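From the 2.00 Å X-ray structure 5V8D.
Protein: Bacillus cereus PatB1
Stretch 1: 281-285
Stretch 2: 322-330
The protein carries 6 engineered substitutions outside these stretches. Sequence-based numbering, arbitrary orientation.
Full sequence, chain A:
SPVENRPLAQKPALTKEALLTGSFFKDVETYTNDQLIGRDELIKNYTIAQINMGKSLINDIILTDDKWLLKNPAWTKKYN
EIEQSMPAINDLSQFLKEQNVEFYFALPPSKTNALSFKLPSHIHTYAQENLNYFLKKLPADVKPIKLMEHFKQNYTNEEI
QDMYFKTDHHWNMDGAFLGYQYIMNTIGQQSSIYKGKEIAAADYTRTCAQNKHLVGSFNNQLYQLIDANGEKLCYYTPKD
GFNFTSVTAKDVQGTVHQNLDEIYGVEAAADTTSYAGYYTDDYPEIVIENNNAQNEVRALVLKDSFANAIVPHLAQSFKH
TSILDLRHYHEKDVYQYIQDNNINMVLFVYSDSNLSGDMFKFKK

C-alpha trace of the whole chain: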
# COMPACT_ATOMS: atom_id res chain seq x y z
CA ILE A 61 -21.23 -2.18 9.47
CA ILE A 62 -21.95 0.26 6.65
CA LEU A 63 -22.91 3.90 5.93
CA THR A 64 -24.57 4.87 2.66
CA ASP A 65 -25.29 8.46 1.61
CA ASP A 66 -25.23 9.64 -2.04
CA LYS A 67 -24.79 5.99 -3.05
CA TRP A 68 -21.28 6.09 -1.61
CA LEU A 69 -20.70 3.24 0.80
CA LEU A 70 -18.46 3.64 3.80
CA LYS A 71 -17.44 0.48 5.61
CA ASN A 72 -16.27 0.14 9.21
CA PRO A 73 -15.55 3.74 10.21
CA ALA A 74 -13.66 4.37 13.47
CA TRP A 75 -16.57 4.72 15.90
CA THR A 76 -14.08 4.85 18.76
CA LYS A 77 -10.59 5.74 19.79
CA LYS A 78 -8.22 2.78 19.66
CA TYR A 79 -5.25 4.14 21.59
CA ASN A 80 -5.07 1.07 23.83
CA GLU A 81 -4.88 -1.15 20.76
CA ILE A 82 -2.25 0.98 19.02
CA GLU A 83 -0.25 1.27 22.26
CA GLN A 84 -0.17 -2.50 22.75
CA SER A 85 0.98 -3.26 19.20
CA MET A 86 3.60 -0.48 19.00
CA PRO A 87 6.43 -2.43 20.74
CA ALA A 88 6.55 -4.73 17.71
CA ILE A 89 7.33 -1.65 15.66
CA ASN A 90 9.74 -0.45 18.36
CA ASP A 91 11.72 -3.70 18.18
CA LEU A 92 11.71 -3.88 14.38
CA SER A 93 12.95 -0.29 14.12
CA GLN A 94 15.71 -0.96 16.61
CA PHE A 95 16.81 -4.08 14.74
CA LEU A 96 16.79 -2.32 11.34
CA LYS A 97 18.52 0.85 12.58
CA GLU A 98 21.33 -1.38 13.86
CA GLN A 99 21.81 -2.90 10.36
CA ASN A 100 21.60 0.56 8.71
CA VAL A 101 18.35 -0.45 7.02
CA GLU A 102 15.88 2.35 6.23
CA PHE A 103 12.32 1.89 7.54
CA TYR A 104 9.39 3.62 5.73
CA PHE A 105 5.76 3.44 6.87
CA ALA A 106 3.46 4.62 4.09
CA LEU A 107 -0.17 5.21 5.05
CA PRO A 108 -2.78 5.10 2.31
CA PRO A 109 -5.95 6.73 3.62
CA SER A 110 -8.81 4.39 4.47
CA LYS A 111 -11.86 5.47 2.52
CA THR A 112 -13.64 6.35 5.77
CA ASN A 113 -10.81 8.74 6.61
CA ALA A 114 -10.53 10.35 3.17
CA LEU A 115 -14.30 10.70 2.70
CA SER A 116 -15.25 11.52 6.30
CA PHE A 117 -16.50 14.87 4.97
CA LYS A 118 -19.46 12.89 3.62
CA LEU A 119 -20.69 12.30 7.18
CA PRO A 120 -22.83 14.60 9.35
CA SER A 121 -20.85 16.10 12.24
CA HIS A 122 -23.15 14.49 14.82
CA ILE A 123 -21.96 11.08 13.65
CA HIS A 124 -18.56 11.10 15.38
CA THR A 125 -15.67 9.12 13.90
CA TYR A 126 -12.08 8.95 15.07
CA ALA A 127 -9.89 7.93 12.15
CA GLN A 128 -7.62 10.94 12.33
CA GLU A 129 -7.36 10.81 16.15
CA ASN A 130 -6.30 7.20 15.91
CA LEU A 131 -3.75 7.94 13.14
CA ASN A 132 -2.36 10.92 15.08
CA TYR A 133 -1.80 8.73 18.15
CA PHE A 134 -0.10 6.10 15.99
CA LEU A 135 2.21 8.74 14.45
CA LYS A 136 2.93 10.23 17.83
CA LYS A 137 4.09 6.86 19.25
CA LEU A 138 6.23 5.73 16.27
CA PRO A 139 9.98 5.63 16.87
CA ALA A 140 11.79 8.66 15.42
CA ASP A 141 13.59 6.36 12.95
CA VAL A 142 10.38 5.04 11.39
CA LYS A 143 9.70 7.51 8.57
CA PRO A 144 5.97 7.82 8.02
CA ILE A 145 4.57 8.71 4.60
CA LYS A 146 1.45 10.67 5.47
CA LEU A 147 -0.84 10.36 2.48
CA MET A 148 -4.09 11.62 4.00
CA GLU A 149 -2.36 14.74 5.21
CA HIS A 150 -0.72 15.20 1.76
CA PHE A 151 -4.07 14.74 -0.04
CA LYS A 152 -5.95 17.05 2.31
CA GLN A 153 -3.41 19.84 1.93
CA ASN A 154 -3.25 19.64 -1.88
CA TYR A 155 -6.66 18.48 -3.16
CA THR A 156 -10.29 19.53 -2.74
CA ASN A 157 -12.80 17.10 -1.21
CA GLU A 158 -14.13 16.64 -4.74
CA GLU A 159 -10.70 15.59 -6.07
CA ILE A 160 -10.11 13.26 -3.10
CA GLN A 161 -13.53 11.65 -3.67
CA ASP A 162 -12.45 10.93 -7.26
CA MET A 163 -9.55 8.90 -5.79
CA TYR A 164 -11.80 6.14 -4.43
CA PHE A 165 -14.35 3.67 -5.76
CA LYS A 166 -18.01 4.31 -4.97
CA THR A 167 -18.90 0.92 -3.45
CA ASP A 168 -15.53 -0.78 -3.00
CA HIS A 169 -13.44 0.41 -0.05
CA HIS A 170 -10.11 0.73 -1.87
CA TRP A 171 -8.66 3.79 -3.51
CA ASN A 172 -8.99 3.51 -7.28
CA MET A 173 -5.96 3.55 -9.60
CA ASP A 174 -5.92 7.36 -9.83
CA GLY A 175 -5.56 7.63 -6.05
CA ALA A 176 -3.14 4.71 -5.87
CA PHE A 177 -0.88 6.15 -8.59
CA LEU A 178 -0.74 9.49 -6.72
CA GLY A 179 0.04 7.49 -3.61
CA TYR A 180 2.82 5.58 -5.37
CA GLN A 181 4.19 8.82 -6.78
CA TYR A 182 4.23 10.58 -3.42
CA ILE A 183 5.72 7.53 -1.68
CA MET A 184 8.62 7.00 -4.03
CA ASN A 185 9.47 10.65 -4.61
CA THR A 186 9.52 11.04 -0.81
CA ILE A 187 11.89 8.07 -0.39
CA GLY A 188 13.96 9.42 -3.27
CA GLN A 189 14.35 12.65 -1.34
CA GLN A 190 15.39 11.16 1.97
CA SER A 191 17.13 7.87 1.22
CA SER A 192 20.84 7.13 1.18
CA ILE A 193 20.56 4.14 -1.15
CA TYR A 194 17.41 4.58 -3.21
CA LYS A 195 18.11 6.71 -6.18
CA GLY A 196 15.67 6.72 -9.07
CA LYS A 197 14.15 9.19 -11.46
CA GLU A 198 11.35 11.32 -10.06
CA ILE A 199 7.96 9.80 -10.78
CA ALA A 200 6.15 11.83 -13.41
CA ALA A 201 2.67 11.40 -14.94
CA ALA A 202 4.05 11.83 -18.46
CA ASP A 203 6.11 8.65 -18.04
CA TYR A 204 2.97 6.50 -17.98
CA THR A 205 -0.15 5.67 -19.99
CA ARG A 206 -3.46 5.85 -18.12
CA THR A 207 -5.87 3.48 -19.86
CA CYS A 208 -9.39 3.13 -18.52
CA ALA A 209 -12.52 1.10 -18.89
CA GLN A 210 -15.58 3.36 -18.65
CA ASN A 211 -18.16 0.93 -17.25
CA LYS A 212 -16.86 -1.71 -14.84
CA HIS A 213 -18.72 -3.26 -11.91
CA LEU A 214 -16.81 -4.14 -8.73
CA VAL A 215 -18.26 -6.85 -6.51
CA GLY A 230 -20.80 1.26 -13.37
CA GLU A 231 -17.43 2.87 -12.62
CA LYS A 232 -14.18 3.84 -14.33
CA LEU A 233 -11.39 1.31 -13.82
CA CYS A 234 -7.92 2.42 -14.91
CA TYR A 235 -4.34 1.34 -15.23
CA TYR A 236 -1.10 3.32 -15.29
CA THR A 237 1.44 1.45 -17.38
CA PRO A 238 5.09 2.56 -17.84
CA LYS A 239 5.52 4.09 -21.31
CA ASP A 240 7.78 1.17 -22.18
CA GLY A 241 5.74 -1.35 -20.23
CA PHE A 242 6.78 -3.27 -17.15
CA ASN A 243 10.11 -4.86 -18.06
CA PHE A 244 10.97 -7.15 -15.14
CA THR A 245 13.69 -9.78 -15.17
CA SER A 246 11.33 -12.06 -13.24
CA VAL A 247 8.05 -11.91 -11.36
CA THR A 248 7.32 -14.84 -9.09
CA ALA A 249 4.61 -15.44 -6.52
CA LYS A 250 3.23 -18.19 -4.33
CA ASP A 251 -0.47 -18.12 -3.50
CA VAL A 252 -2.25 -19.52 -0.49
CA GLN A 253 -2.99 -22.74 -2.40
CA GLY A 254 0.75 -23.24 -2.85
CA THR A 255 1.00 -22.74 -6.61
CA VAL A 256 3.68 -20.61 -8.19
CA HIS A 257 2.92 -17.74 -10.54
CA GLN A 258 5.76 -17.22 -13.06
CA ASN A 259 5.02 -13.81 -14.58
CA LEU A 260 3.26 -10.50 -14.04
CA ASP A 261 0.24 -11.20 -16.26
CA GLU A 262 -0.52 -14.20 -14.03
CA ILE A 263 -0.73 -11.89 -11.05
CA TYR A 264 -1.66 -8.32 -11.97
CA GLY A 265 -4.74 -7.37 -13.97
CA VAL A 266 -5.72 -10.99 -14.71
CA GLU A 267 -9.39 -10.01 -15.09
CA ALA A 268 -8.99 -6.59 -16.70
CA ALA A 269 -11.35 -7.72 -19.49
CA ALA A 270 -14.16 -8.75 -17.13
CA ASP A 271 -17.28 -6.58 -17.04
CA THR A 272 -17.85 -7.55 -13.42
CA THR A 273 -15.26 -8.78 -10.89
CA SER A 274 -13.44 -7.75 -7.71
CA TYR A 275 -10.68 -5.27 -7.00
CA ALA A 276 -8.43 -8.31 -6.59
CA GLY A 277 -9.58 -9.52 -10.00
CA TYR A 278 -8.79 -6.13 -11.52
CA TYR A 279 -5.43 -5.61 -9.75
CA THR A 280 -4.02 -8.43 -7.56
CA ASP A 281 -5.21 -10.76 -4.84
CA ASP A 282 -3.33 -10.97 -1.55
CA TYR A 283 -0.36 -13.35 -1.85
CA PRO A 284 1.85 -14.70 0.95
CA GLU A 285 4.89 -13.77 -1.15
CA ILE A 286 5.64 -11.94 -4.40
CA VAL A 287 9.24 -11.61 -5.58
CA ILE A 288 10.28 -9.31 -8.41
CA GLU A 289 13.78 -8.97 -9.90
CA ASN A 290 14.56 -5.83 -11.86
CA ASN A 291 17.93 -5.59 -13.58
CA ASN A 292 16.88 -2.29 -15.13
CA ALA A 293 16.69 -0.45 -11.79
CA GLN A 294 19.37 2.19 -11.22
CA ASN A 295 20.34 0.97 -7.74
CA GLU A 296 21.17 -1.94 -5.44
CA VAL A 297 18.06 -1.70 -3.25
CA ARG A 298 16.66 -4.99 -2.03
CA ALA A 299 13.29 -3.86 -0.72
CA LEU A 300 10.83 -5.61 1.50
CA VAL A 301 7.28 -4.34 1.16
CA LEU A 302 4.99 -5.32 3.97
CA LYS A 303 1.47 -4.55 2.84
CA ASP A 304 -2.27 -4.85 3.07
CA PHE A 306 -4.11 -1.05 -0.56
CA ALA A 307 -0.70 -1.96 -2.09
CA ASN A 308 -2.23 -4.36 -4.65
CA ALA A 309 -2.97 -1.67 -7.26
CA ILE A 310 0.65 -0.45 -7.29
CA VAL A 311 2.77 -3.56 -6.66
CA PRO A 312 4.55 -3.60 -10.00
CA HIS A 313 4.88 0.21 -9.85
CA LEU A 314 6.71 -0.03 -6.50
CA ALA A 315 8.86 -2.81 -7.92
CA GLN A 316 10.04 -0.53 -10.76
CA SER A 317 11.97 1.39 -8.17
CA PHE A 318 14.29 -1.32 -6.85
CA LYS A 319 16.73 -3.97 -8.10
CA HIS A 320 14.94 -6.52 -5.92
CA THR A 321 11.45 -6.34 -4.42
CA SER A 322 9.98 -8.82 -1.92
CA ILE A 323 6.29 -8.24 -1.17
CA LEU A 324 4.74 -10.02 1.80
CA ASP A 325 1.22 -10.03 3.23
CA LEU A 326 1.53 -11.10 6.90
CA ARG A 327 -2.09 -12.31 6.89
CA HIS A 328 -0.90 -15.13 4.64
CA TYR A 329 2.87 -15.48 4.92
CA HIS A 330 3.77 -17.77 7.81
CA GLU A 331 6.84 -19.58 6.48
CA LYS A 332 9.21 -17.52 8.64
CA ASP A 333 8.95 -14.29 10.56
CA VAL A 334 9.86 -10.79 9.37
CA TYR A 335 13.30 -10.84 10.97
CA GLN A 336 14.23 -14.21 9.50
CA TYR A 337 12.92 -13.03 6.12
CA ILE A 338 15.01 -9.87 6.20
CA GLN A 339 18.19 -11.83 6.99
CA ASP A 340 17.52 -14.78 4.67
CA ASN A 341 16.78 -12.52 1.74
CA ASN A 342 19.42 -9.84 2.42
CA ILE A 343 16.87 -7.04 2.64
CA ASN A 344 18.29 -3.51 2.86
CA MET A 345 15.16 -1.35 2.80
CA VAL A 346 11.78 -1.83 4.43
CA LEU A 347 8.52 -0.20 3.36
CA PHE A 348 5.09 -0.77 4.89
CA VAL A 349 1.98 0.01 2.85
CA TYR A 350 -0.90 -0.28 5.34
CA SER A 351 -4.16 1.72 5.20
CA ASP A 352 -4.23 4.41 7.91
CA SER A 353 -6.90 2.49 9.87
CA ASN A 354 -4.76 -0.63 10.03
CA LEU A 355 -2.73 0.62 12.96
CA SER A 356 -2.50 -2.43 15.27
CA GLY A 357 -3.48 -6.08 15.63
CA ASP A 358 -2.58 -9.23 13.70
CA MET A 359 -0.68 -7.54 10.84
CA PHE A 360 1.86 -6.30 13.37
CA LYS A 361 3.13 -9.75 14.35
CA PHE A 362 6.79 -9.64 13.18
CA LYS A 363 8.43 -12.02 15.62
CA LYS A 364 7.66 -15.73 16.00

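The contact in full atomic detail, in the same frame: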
# COMPACT_ATOMS: atom_id res chain seq x y z
N ASP A 281 -4.73 -10.24 -6.11
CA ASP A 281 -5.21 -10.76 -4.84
C ASP A 281 -4.11 -10.59 -3.80
O ASP A 281 -3.04 -10.10 -4.11
CB ASP A 281 -5.62 -12.22 -4.96
CG ASP A 281 -6.64 -12.63 -3.91
OD1 ASP A 281 -6.80 -11.92 -2.89
OD2 ASP A 281 -7.27 -13.69 -4.10
N ASP A 282 -4.37 -11.00 -2.57
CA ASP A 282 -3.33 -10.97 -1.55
C ASP A 282 -2.54 -12.28 -1.58
O ASP A 282 -3.11 -13.37 -1.39
CB ASP A 282 -3.94 -10.72 -0.18
CG ASP A 282 -4.70 -9.41 -0.11
OD1 ASP A 282 -4.22 -8.42 -0.70
OD2 ASP A 282 -5.79 -9.38 0.50
N TYR A 283 -1.24 -12.18 -1.85
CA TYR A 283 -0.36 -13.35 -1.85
C TYR A 283 0.47 -13.37 -0.58
O TYR A 283 0.81 -12.31 -0.07
CB TYR A 283 0.59 -13.33 -3.07
CG TYR A 283 -0.12 -13.47 -4.39
CD1 TYR A 283 -0.86 -12.41 -4.91
CD2 TYR A 283 -0.05 -14.65 -5.11
CE1 TYR A 283 -1.53 -12.53 -6.14
CE2 TYR A 283 -0.71 -14.79 -6.34
CZ TYR A 283 -1.45 -13.72 -6.85
OH TYR A 283 -2.12 -13.85 -8.05
N PRO A 284 0.80 -14.57 -0.08
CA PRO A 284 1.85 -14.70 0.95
C PRO A 284 3.14 -14.01 0.50
O PRO A 284 3.68 -13.18 1.22
CB PRO A 284 2.04 -16.22 1.06
CG PRO A 284 0.72 -16.78 0.66
CD PRO A 284 0.16 -15.87 -0.39
N GLU A 285 3.62 -14.32 -0.69
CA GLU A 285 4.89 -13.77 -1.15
C GLU A 285 4.90 -13.51 -2.65
O GLU A 285 4.50 -14.37 -3.44
CB GLU A 285 6.05 -14.71 -0.78
CG GLU A 285 7.45 -14.19 -1.17
CD GLU A 285 8.58 -15.07 -0.66
OE1 GLU A 285 8.30 -16.20 -0.22
OE2 GLU A 285 9.76 -14.64 -0.68
N SER A 322 10.81 -7.81 -2.58
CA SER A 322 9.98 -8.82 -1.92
C SER A 322 8.70 -8.14 -1.40
O SER A 322 8.78 -7.12 -0.73
CB SER A 322 10.72 -9.48 -0.75
OG SER A 322 11.83 -10.27 -1.18
N ILE A 323 7.56 -8.73 -1.70
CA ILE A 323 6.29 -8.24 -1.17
C ILE A 323 5.61 -9.36 -0.37
O ILE A 323 5.32 -10.44 -0.88
CB ILE A 323 5.33 -7.75 -2.30
CG1 ILE A 323 6.01 -6.71 -3.20
CG2 ILE A 323 4.05 -7.18 -1.69
CD1 ILE A 323 6.73 -7.32 -4.44
N LEU A 324 5.36 -9.07 0.90
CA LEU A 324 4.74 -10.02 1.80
C LEU A 324 3.44 -9.46 2.34
O LEU A 324 3.34 -8.25 2.59
CB LEU A 324 5.67 -10.34 2.98
CG LEU A 324 7.03 -10.99 2.69
CD1 LEU A 324 7.70 -11.45 4.02
CD2 LEU A 324 6.86 -12.14 1.73
N ASP A 325 2.46 -10.34 2.51
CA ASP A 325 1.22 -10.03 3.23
C ASP A 325 1.17 -10.89 4.50
O ASP A 325 0.95 -12.10 4.41
CB ASP A 325 0.00 -10.31 2.34
CG ASP A 325 -1.28 -9.74 2.90
OD1 ASP A 325 -1.56 -10.01 4.07
OD2 ASP A 325 -2.00 -9.01 2.20
N LEU A 326 1.38 -10.30 5.67
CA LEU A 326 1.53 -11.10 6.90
C LEU A 326 0.24 -11.81 7.32
O LEU A 326 0.28 -12.66 8.20
CB LEU A 326 2.03 -10.23 8.07
CG LEU A 326 3.41 -9.59 7.89
CD1 LEU A 326 3.81 -8.67 9.06
CD2 LEU A 326 4.49 -10.64 7.65
N ARG A 327 -0.89 -11.49 6.70
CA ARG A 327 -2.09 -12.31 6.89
C ARG A 327 -1.90 -13.70 6.29
O ARG A 327 -2.55 -14.66 6.72
CB ARG A 327 -3.32 -11.63 6.25
CG ARG A 327 -3.84 -10.44 7.07
CD ARG A 327 -4.87 -9.62 6.32
NE ARG A 327 -4.32 -9.02 5.11
CZ ARG A 327 -5.02 -8.26 4.27
NH1 ARG A 327 -6.31 -8.02 4.53
NH2 ARG A 327 -4.46 -7.74 3.19
N HIS A 328 -1.01 -13.84 5.32
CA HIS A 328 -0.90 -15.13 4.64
C HIS A 328 0.48 -15.76 4.65
O HIS A 328 0.62 -16.95 4.35
CB HIS A 328 -1.36 -14.98 3.20
CG HIS A 328 -2.73 -14.40 3.09
ND1 HIS A 328 -3.87 -15.11 3.43
CD2 HIS A 328 -3.16 -13.18 2.70
CE1 HIS A 328 -4.93 -14.36 3.23
NE2 HIS A 328 -4.53 -13.17 2.80
N TYR A 329 1.50 -14.98 4.97
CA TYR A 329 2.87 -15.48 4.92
C TYR A 329 3.28 -15.93 6.31
O TYR A 329 3.45 -15.10 7.20
CB TYR A 329 3.84 -14.40 4.40
CG TYR A 329 5.25 -14.91 4.28
CD1 TYR A 329 5.63 -15.73 3.21
CD2 TYR A 329 6.21 -14.62 5.26
CE1 TYR A 329 6.92 -16.22 3.09
CE2 TYR A 329 7.52 -15.12 5.15
CZ TYR A 329 7.85 -15.91 4.07
OH TYR A 329 9.12 -16.41 3.93
N HIS A 330 3.43 -17.24 6.50
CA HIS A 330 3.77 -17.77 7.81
C HIS A 330 5.01 -18.66 7.79
O HIS A 330 5.33 -19.31 8.79
CB HIS A 330 2.58 -18.54 8.38
CG HIS A 330 1.31 -17.78 8.33
ND1 HIS A 330 1.16 -16.55 8.95
CD2 HIS A 330 0.13 -18.03 7.71
CE1 HIS A 330 -0.06 -16.09 8.72
NE2 HIS A 330 -0.71 -16.98 7.97
O HOH W 1 -7.92 -7.88 1.76
O HOH W 2 -6.58 -11.15 2.63
O HOH W 3 2.44 -10.52 -1.07
O HOH W 4 9.98 -17.28 1.46

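Residues 281-285 lie against the end of the strand beginning before Ser322 and the turn that follows it, burying 444 Å² in total. Direct polar contact is sparse. The one direct hydrogen bond, from Asp325 N to Pro284 O (3.3 Å), is weak; the same carbonyl also receives a CA-H...O contact from Leu324 CA (3.4 Å), and Glu285 CA approaches Ile323 O at 3.4 Å, as expected for the antiparallel, non-hydrogen-bonded pairing of Glu285 with Leu324. Water 3 donates to both Tyr283 O and Ile323 O, joining the backbones where they do not bond directly.

At the acidic end, the t rotamer of Asp325 sets its carboxylate against Arg327, whose NE and NH2 bind OD1 (3.1 Å) and OD2 (2.9 Å) respectively. With the guanidinium so engaged, Asp282 (chi1 m) meets it obliquely: OD2 lies 3.4 Å from Arg327 NH2, well out of the guanidinium plane, a salt bridge of charge alone. Water 1 links this same OD2 to Arg327 NH1, the latter bond being weak, and water 2 links it to His328 NE2. The arginine thus offsets two carboxylates whose Asp282 OD1 and Asp325 OD2 are only 3.7 Å apart.

Pro284 packs its compact ring against His328 and Tyr329, its CB 4.2 Å from Tyr329 CB. Beyond it, the extended Glu285 (chi1 and chi2 t) lays CG 3.6 Å from Leu324 CD2, while its OE1 reaches Tyr329 OH through water 4.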